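Side-chain contacts in small ribosomal subunit biogenesis GTPase RsgA (Thermotoga maritima, PDB 1U0L), which binds guanine nucleotides and zinc and probably hydrolyses GTP slowly while assisting late maturation of the 30S ribosomal subunit: residues N123-Y128 and T156-E161; R134-L139 and I149-A154. All blocks are in the same frame, centred on the assembly; numbering follows the deposited sequence.

Both contacts lie in the GTPase domain, on the same side of the chain's centre, with their own centres about 9 Å apart. Along the chain contact 2 is nested inside contact 1: the loop 123-128 leads into helix 130-143, which carries 134-139, then come strand 149-151 and its exit loop, and finally 156-161 enters helix 160-167. The two contacts meet directly, since Met-158 O accepts a probable hydrogen bond from Ser-153 N at 2.8 Å. Both also reach the guanine of GDP, so the base is read by two neighbouring loops. These loops precede the P-loop in sequence, as expected of a circularly permuted GTPase.

Contact 1 of 2, residues N123-Y128 and T156-E161. With GDP (guanosine-5'-diphosphate), chain E.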
loop_
_atom_site.group_PDB
_atom_site.type_symbol
_atom_site.label_atom_id
_atom_site.label_comp_id
_atom_site.label_asym_id
_atom_site.label_seq_id
_atom_site.Cartn_x
_atom_site.Cartn_y
_atom_site.Cartn_z
ATOM N N ASN A 123 -0.322 5.125 14.984
ATOM C CA ASN A 123 0.938 5.048 15.727
ATOM C C ASN A 123 1.183 6.147 16.791
ATOM O O ASN A 123 0.403 7.090 16.930
ATOM C CB ASN A 123 2.091 5.043 14.721
ATOM C CG ASN A 123 3.425 4.713 15.361
ATOM O OD1 ASN A 123 4.464 5.270 14.971
ATOM N ND2 ASN A 123 3.410 3.800 16.342
ATOM N N LYS A 124 2.277 6.009 17.538
ATOM C CA LYS A 124 2.650 6.989 18.559
ATOM C C LYS A 124 1.644 7.082 19.703
ATOM O O LYS A 124 1.448 8.155 20.273
ATOM C CB LYS A 124 2.797 8.387 17.938
ATOM C CG LYS A 124 3.858 8.538 16.854
ATOM C CD LYS A 124 4.422 9.960 16.870
ATOM C CE LYS A 124 4.903 10.455 15.504
ATOM N NZ LYS A 124 6.174 9.847 15.104
ATOM N N MET A 125 1.009 5.966 20.039
ATOM C CA MET A 125 0.017 5.967 21.103
ATOM C C MET A 125 0.612 6.414 22.430
ATOM O O MET A 125 -0.072 7.028 23.253
ATOM C CB MET A 125 -0.587 4.576 21.260
ATOM C CG MET A 125 -1.398 4.089 20.061
ATOM S SD MET A 125 -3.019 4.854 19.855
ATOM C CE MET A 125 -3.772 4.370 21.381
ATOM N N ASP A 126 1.889 6.117 22.630
ATOM C CA ASP A 126 2.558 6.467 23.877
ATOM C C ASP A 126 2.577 7.959 24.143
ATOM O O ASP A 126 2.807 8.394 25.270
ATOM C CB ASP A 126 3.996 5.953 23.871
ATOM C CG ASP A 126 4.811 6.540 22.742
ATOM O OD1 ASP A 126 4.628 6.090 21.592
ATOM O OD2 ASP A 126 5.618 7.460 22.994
ATOM N N LEU A 127 2.321 8.742 23.105
ATOM C CA LEU A 127 2.349 10.197 23.212
ATOM C C LEU A 127 0.999 10.839 23.498
ATOM O O LEU A 127 0.932 11.988 23.928
ATOM C CB LEU A 127 2.882 10.770 21.902
ATOM C CG LEU A 127 4.143 11.624 21.830
ATOM C CD1 LEU A 127 5.340 10.867 22.387
ATOM C CD2 LEU A 127 4.369 12.002 20.368
ATOM N N TYR A 128 -0.075 10.094 23.269
ATOM C CA TYR A 128 -1.419 10.624 23.419
ATOM C C TYR A 128 -2.016 10.816 24.795
ATOM O O TYR A 128 -1.998 9.910 25.616
ATOM C CB TYR A 128 -2.371 9.775 22.592
ATOM C CG TYR A 128 -1.972 9.671 21.142
ATOM C CD1 TYR A 128 -1.091 10.595 20.571
ATOM C CD2 TYR A 128 -2.497 8.668 20.329
ATOM C CE1 TYR A 128 -0.739 10.521 19.226
ATOM C CE2 TYR A 128 -2.159 8.587 18.984
ATOM C CZ TYR A 128 -1.275 9.518 18.438
ATOM O OH TYR A 128 -0.937 9.452 17.103
ATOM N N THR A 156 7.290 2.065 22.678
ATOM C CA THR A 156 6.810 1.147 23.702
ATOM C C THR A 156 6.713 -0.299 23.232
ATOM O O THR A 156 6.822 -1.234 24.030
ATOM C CB THR A 156 5.424 1.556 24.169
ATOM O OG1 THR A 156 5.500 2.818 24.819
ATOM C CG2 THR A 156 4.879 0.553 25.135
ATOM N N GLY A 157 6.488 -0.477 21.936
ATOM C CA GLY A 157 6.363 -1.815 21.395
ATOM C C GLY A 157 4.905 -2.219 21.313
ATOM O O GLY A 157 4.566 -3.278 20.793
ATOM N N MET A 158 4.030 -1.360 21.820
ATOM C CA MET A 158 2.611 -1.654 21.795
ATOM C C MET A 158 2.072 -1.848 20.395
ATOM O O MET A 158 2.304 -1.022 19.498
ATOM C CB MET A 158 1.824 -0.549 22.474
ATOM C CG MET A 158 0.342 -0.608 22.183
ATOM S SD MET A 158 -0.557 0.503 23.259
ATOM C CE MET A 158 -1.090 1.701 22.088
ATOM N N GLY A 159 1.355 -2.959 20.228
ATOM C CA GLY A 159 0.716 -3.308 18.968
ATOM C C GLY A 159 1.569 -3.922 17.880
ATOM O O GLY A 159 1.027 -4.315 16.855
ATOM N N ILE A 160 2.883 -4.026 18.082
ATOM C CA ILE A 160 3.743 -4.577 17.041
ATOM C C ILE A 160 3.503 -6.063 16.815
ATOM O O ILE A 160 3.282 -6.494 15.682
ATOM C CB ILE A 160 5.251 -4.321 17.340
ATOM C CG1 ILE A 160 5.570 -2.842 17.154
ATOM C CG2 ILE A 160 6.144 -5.075 16.347
ATOM C CD1 ILE A 160 4.820 -1.942 18.078
ATOM N N GLU A 161 3.524 -6.848 17.884
ATOM C CA GLU A 161 3.312 -8.277 17.739
ATOM C C GLU A 161 2.014 -8.546 16.969
ATOM O O GLU A 161 1.961 -9.437 16.123
ATOM C CB GLU A 161 3.307 -8.944 19.118
ATOM C CG GLU A 161 4.347 -10.062 19.262
ATOM C CD GLU A 161 5.725 -9.714 18.656
ATOM O OE1 GLU A 161 6.393 -8.777 19.152
ATOM O OE2 GLU A 161 6.141 -10.386 17.679
HETATM P PB GDP E . 8.717 8.152 8.971
HETATM O O1B GDP E . 7.248 7.857 8.941
HETATM O O2B GDP E . 9.117 9.325 8.090
HETATM O O3B GDP E . 9.592 6.919 8.652
HETATM O O3A GDP E . 9.070 8.602 10.538
HETATM P PA GDP E . 10.187 8.071 11.505
HETATM O O1A GDP E . 11.547 8.510 11.063
HETATM O O2A GDP E . 10.040 6.568 11.704
HETATM O "O5'" GDP E . 9.807 8.761 12.922
HETATM C "C5'" GDP E . 9.860 10.185 13.040
HETATM C "C4'" GDP E . 10.212 10.580 14.442
HETATM O "O4'" GDP E . 9.131 10.125 15.289
HETATM C "C3'" GDP E . 11.563 10.027 15.002
HETATM O "O3'" GDP E . 12.285 11.197 15.606
HETATM C "C2'" GDP E . 11.149 9.014 16.076
HETATM O "O2'" GDP E . 12.048 9.113 17.174
HETATM C "C1'" GDP E . 9.640 9.372 16.352
HETATM N N9 GDP E . 8.629 8.159 16.535
HETATM C C8 GDP E . 8.329 7.210 15.606
HETATM N N7 GDP E . 7.416 6.342 16.087
HETATM C C5 GDP E . 7.134 6.779 17.374
HETATM C C6 GDP E . 6.242 6.253 18.356
HETATM O O6 GDP E . 5.513 5.267 18.226
HETATM N N1 GDP E . 6.233 6.979 19.565
HETATM C C2 GDP E . 7.025 8.098 19.768
HETATM N N2 GDP E . 6.945 8.713 20.961
HETATM N N3 GDP E . 7.870 8.593 18.828
HETATM C C4 GDP E . 7.875 7.888 17.670
#
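With chi1 near 60°, the carboxylate of Asp-126 comes up against the guanine, while its CB lies beside Thr-156, whose OG1 is 3.6 Å from that CB. The carboxylate meets the Watson-Crick edge of the base with both oxygens: GDP N1 donates to Asp-126 OD1 at 2.7 Å, almost straight at 178°, and GDP N2 donates to Asp-126 OD2. Two adjacent N-H groups are thus matched by one acidic group, which suits aspartate to selecting guanine. Ser-153 OG also bonds to OD1 and probably steadies the carboxylate.

Lys-124 does a different job. Its alkyl chain runs over a face of the base, with Lys-124 CG 3.6 Å from GDP C6, and bends until NZ donates to GDP O4' at 3.0 Å; Gly-179 O holds the same ammonium group. Long and flexible, lysine can cover a ring and still reach the ribose. Behind it, Lys-124 O stands 3.3 Å above the centre of the Tyr-128 ring. Asn-123, Lys-124, Met-125 and Asp-126 form the NKxD (G4) motif.

Farther from the base, the thioether chains of Met-125 and Met-158 cross obliquely; their modelled separation is doubtful. Gly-157, at phi 95°, adopts a backbone that suits glycine, and with Met-158 it forms a G1 beta bulge facing Ser-153. Gly-159, whose positive phi favours glycine, occupies the N-cap position of helix 160-167. Around this surface contact, Met-125 rests on Leu-133 of helix 130-143, both methionines touch Lys-151 of strand 149-151, and Ile-160 packs on helix 182-189.

Contact 2 of 2, residues R134-L139 and I149-A154; sequences RKVREL and IVKTSA. With GDP (guanosine-5'-diphosphate), chain E.
This is a sparse, partly buried helix-on-strand contact, in which Val-136 and Leu-139 of helix 130-143 face Lys-151 and Ile-149 of strand 149-151, the outermost strand at one end of the central sheet. The segments run with CA atoms 9.2 Å apart at both Val-136/Lys-151 and Leu-139/Ile-149, and no hydrogen bond crosses between them.

Two touches make the contact, one between side chains and one of a side-chain tip on the helix backbone. Val-136 CG1 comes within 4.2 Å of Lys-151 CE, so a compact branched residue meets the alkyl part of a long one. Extended through chi2 and chi3, Lys-151 brings CE alongside the valine, and a final bend at chi4 (73°) turns NZ aside from it, to a salt bridge with Glu-140 of the same helix. Lysine suits this exposed margin because its methylenes can pack while its charge stays at the surface. At the other end, Ile-149 CD1 lies 4.3 Å from Leu-139 O; the Leu-139 side chain itself does not touch Ile-149. Both residues share Ile-122 of strand 117-122 as a neighbour. Val-150 faces the other side of the sheet, against helix 160-167, where a beta-branched apolar residue fits the strand and the buried position.

Beyond the strand, the chain turns to the nucleotide. Ala-154 N donates to GDP O6 at 2.8 Å, bent to 132°, while Ala-154 CB sits 3.5 Å from GDP N7; alanine's small methyl suits a place beside the base. Ser-153 OG accepts the backbone N-H of Thr-156 and so ties the loop together.

Strand 117-122, helix 130-143 and strand 149-151 form the beta-alpha-beta crossover found in P-loop GTPases, whose last strand delivers the SAK (G5) loop to the guanine.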
loop_
_atom_site.group_PDB
_atom_site.type_symbol
_atom_site.label_atom_id
_atom_site.label_comp_id
_atom_site.label_asym_id
_atom_site.label_seq_id
_atom_site.Cartn_x
_atom_site.Cartn_y
_atom_site.Cartn_z
ATOM N N ARG A 134 -9.291 10.793 22.350
ATOM C CA ARG A 134 -10.641 11.020 21.886
ATOM C C ARG A 134 -10.609 11.040 20.354
ATOM O O ARG A 134 -11.467 10.443 19.690
ATOM C CB ARG A 134 -11.160 12.342 22.436
ATOM C CG ARG A 134 -12.665 12.470 22.376
ATOM C CD ARG A 134 -13.095 13.838 22.832
ATOM N NE ARG A 134 -12.448 14.162 24.092
ATOM C CZ ARG A 134 -12.205 15.400 24.497
ATOM N NH1 ARG A 134 -12.569 16.420 23.725
ATOM N NH2 ARG A 134 -11.584 15.611 25.658
ATOM N N LYS A 135 -9.608 11.722 19.797
ATOM C CA LYS A 135 -9.455 11.801 18.354
ATOM C C LYS A 135 -9.195 10.398 17.799
ATOM O O LYS A 135 -9.585 10.077 16.668
ATOM C CB LYS A 135 -8.314 12.747 17.986
ATOM C CG LYS A 135 -8.718 14.212 18.000
ATOM C CD LYS A 135 -8.037 14.990 19.126
ATOM C CE LYS A 135 -6.528 15.187 18.864
ATOM N NZ LYS A 135 -5.811 15.931 19.957
ATOM N N VAL A 136 -8.531 9.566 18.593
ATOM C CA VAL A 136 -8.268 8.202 18.179
ATOM C C VAL A 136 -9.611 7.501 18.075
ATOM O O VAL A 136 -9.941 6.944 17.028
ATOM C CB VAL A 136 -7.384 7.438 19.199
ATOM C CG1 VAL A 136 -7.417 5.922 18.897
ATOM C CG2 VAL A 136 -5.940 7.968 19.136
ATOM N N ARG A 137 -10.392 7.541 19.149
ATOM C CA ARG A 137 -11.699 6.891 19.139
ATOM C C ARG A 137 -12.561 7.370 17.974
ATOM O O ARG A 137 -13.524 6.700 17.590
ATOM C CB ARG A 137 -12.434 7.118 20.458
ATOM C CG ARG A 137 -12.597 5.841 21.279
ATOM C CD ARG A 137 -13.255 6.089 22.641
ATOM N NE ARG A 137 -12.489 7.009 23.493
ATOM C CZ ARG A 137 -12.862 8.255 23.797
ATOM N NH1 ARG A 137 -14.006 8.757 23.328
ATOM N NH2 ARG A 137 -12.083 9.002 24.574
ATOM N N GLU A 138 -12.211 8.519 17.400
ATOM C CA GLU A 138 -12.968 9.054 16.269
ATOM C C GLU A 138 -12.510 8.412 14.970
ATOM O O GLU A 138 -13.266 8.336 14.003
ATOM C CB GLU A 138 -12.794 10.571 16.162
ATOM C CG GLU A 138 -13.301 11.337 17.350
ATOM C CD GLU A 138 -13.501 12.794 17.033
ATOM O OE1 GLU A 138 -12.499 13.451 16.684
ATOM O OE2 GLU A 138 -14.655 13.280 17.125
ATOM N N LEU A 139 -11.256 7.979 14.950
ATOM C CA LEU A 139 -10.700 7.344 13.775
ATOM C C LEU A 139 -11.258 5.941 13.721
ATOM O O LEU A 139 -11.677 5.469 12.662
ATOM C CB LEU A 139 -9.172 7.329 13.853
ATOM C CG LEU A 139 -8.478 8.637 13.447
ATOM C CD1 LEU A 139 -7.030 8.575 13.877
ATOM C CD2 LEU A 139 -8.592 8.870 11.935
ATOM N N ILE A 149 -7.746 -2.108 12.182
ATOM C CA ILE A 149 -6.982 -1.029 12.784
ATOM C C ILE A 149 -6.086 -1.583 13.878
ATOM O O ILE A 149 -6.528 -2.410 14.677
ATOM C CB ILE A 149 -7.914 0.025 13.427
ATOM C CG1 ILE A 149 -8.782 0.681 12.347
ATOM C CG2 ILE A 149 -7.090 1.068 14.184
ATOM C CD1 ILE A 149 -9.853 1.620 12.894
ATOM N N VAL A 150 -4.826 -1.156 13.920
ATOM C CA VAL A 150 -3.954 -1.610 15.002
ATOM C C VAL A 150 -3.285 -0.411 15.683
ATOM O O VAL A 150 -2.663 0.434 15.030
ATOM C CB VAL A 150 -2.900 -2.627 14.506
ATOM C CG1 VAL A 150 -3.568 -3.649 13.611
ATOM C CG2 VAL A 150 -1.808 -1.939 13.755
ATOM N N LYS A 151 -3.451 -0.311 16.996
ATOM C CA LYS A 151 -2.856 0.797 17.743
ATOM C C LYS A 151 -1.413 0.442 18.111
ATOM O O LYS A 151 -1.162 -0.552 18.791
ATOM C CB LYS A 151 -3.644 1.076 19.031
ATOM C CG LYS A 151 -5.117 1.449 18.886
ATOM C CD LYS A 151 -5.665 1.730 20.295
ATOM C CE LYS A 151 -7.164 1.972 20.363
ATOM N NZ LYS A 151 -7.918 0.710 20.155
ATOM N N THR A 152 -0.461 1.266 17.701
ATOM C CA THR A 152 0.925 0.949 18.004
ATOM C C THR A 152 1.776 2.050 18.635
ATOM O O THR A 152 1.357 3.200 18.778
ATOM C CB THR A 152 1.660 0.502 16.732
ATOM O OG1 THR A 152 1.906 1.643 15.896
ATOM C CG2 THR A 152 0.820 -0.504 15.962
ATOM N N SER A 153 2.989 1.652 19.012
ATOM C CA SER A 153 3.999 2.551 19.552
ATOM C C SER A 153 5.339 1.941 19.206
ATOM O O SER A 153 5.745 0.954 19.810
ATOM C CB SER A 153 3.909 2.695 21.060
ATOM O OG SER A 153 4.907 3.610 21.506
ATOM N N ALA A 154 6.013 2.511 18.215
ATOM C CA ALA A 154 7.316 2.010 17.811
ATOM C C ALA A 154 8.223 1.961 19.037
ATOM O O ALA A 154 9.020 1.036 19.193
ATOM C CB ALA A 154 7.918 2.915 16.751
HETATM P PB GDP E . 8.717 8.152 8.971
HETATM O O1B GDP E . 7.248 7.857 8.941
HETATM O O2B GDP E . 9.117 9.325 8.090
HETATM O O3B GDP E . 9.592 6.919 8.652
HETATM O O3A GDP E . 9.070 8.602 10.538
HETATM P PA GDP E . 10.187 8.071 11.505
HETATM O O1A GDP E . 11.547 8.510 11.063
HETATM O O2A GDP E . 10.040 6.568 11.704
HETATM O "O5'" GDP E . 9.807 8.761 12.922
HETATM C "C5'" GDP E . 9.860 10.185 13.040
HETATM C "C4'" GDP E . 10.212 10.580 14.442
HETATM O "O4'" GDP E . 9.131 10.125 15.289
HETATM C "C3'" GDP E . 11.563 10.027 15.002
HETATM O "O3'" GDP E . 12.285 11.197 15.606
HETATM C "C2'" GDP E . 11.149 9.014 16.076
HETATM O "O2'" GDP E . 12.048 9.113 17.174
HETATM C "C1'" GDP E . 9.640 9.372 16.352
HETATM N N9 GDP E . 8.629 8.159 16.535
HETATM C C8 GDP E . 8.329 7.210 15.606
HETATM N N7 GDP E . 7.416 6.342 16.087
HETATM C C5 GDP E . 7.134 6.779 17.374
HETATM C C6 GDP E . 6.242 6.253 18.356
HETATM O O6 GDP E . 5.513 5.267 18.226
HETATM N N1 GDP E . 6.233 6.979 19.565
HETATM C C2 GDP E . 7.025 8.098 19.768
HETATM N N2 GDP E . 6.945 8.713 20.961
HETATM N N3 GDP E . 7.870 8.593 18.828
HETATM C C4 GDP E . 7.875 7.888 17.670
#